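Local coordinates for cupin 2, conserved barrel domain protein (Shewanella frigidimarina, PDB 2PFW), which is of unknown function but adopts the RmlC-like cupin barrel and is probably related to KdgF-type cupins, at residues V75-A78 with G79-F82. Numbering follows the deposited sequence.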
loop_
_atom_site.group_PDB
_atom_site.type_symbol
_atom_site.label_atom_id
_atom_site.label_comp_id
_atom_site.label_asym_id
_atom_site.label_seq_id
_atom_site.Cartn_x
_atom_site.Cartn_y
_atom_site.Cartn_z
ATOM N N VAL A 75 -9.893 -1.949 16.834
ATOM C CA VAL A 75 -8.508 -2.373 17.024
ATOM C C VAL A 75 -8.082 -3.203 15.811
ATOM O O VAL A 75 -8.778 -4.161 15.483
ATOM C CB VAL A 75 -8.333 -3.195 18.307
ATOM C CG1 VAL A 75 -6.876 -3.588 18.481
ATOM C CG2 VAL A 75 -8.847 -2.403 19.500
ATOM N N LEU A 76 -6.982 -2.822 15.187
ATOM C CA LEU A 76 -6.526 -3.484 13.969
ATOM C C LEU A 76 -5.182 -4.173 14.212
ATOM O O LEU A 76 -4.320 -3.639 14.909
ATOM C CB LEU A 76 -6.383 -2.503 12.807
ATOM C CG LEU A 76 -7.624 -1.740 12.345
ATOM C CD1 LEU A 76 -7.389 -1.137 10.966
ATOM C CD2 LEU A 76 -8.856 -2.624 12.339
ATOM N N THR A 77 -5.018 -5.344 13.608
ATOM C CA THR A 77 -3.747 -6.066 13.664
ATOM C C THR A 77 -3.243 -6.378 12.259
ATOM O O THR A 77 -3.870 -6.004 11.262
ATOM C CB THR A 77 -3.910 -7.345 14.513
ATOM O OG1 THR A 77 -2.634 -7.954 14.732
ATOM C CG2 THR A 77 -4.784 -8.357 13.802
ATOM N N ALA A 78 -2.103 -7.048 12.178
ATOM C CA ALA A 78 -1.461 -7.392 10.918
ATOM C C ALA A 78 -2.446 -8.001 9.928
ATOM O O ALA A 78 -3.220 -8.902 10.255
ATOM C CB ALA A 78 -0.294 -8.339 11.171
ATOM N N GLY A 79 -2.433 -7.482 8.699
ATOM C CA GLY A 79 -3.292 -7.960 7.629
ATOM C C GLY A 79 -4.581 -7.173 7.508
ATOM O O GLY A 79 -5.383 -7.392 6.597
ATOM N N ASP A 80 -4.830 -6.238 8.425
ATOM C CA ASP A 80 -6.082 -5.488 8.391
ATOM C C ASP A 80 -5.846 -4.167 7.661
ATOM O O ASP A 80 -4.703 -3.740 7.488
ATOM C CB ASP A 80 -6.627 -5.203 9.779
ATOM C CG ASP A 80 -7.156 -6.368 10.568
ATOM O OD1 ASP A 80 -7.651 -7.366 10.009
ATOM O OD2 ASP A 80 -7.098 -6.278 11.818
ATOM N N SER A 81 -6.919 -3.499 7.241
ATOM C CA SER A 81 -6.716 -2.191 6.613
ATOM C C SER A 81 -7.841 -1.214 6.942
ATOM O O SER A 81 -8.926 -1.600 7.378
ATOM C CB SER A 81 -6.595 -2.369 5.092
ATOM O OG SER A 81 -7.721 -3.073 4.608
ATOM N N PHE A 82 -7.592 0.078 6.716
ATOM C CA PHE A 82 -8.685 1.051 6.768
ATOM C C PHE A 82 -8.593 2.032 5.592
ATOM O O PHE A 82 -7.535 2.188 4.992
ATOM C CB PHE A 82 -8.704 1.831 8.072
ATOM C CG PHE A 82 -7.426 2.519 8.483
ATOM C CD1 PHE A 82 -6.427 1.811 9.140
ATOM C CD2 PHE A 82 -7.218 3.861 8.230
ATOM C CE1 PHE A 82 -5.263 2.441 9.526
ATOM C CE2 PHE A 82 -6.053 4.493 8.610
ATOM C CZ PHE A 82 -5.064 3.783 9.263
#
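Thr77 and Asp80 are joined by two hydrogen bonds at a type II beta turn. Asp80 N closes the turn onto Thr77 O over 3.0 Å, and the Asp80 carboxylate adds a second bond by accepting from Thr77 N, 2.9 Å to OD2 and nearly straight at 167°. The N-H comes to OD2 from its anti side, 30° out of the carboxylate plane. Asp80 reaches it with CG anti to its own carbonyl carbon and beside its own N (chi1 -70°), which directs the carboxylate back toward Thr77 N. A leucine here would probably leave Thr77 N without its acceptor and Gly11 N of the second subunit without its mate. Gly79 takes the third position with positive phi, where a CB would collide with Ala78 O.

Apolar contact is made between Leu76 and Phe82: Leu76 CD1 lies 3.6 Å from Phe82 CD1, at the edge of the ring and near its plane. The leucine also lies alongside the carboxylate, with Leu76 CB 4.0 Å from Asp80 OD2.

The turn carries the chain from strand 72-76, paired with 65-69, to strand 81-84, paired with 55-61, and so joins the two sheets of the cupin barrel. Asp80 OD1 is bonded to Gly11 N of the second subunit, and Ser81 and Phe82 pair antiparallel with a strand of that subunit, continuing the sheet across the dimer interface.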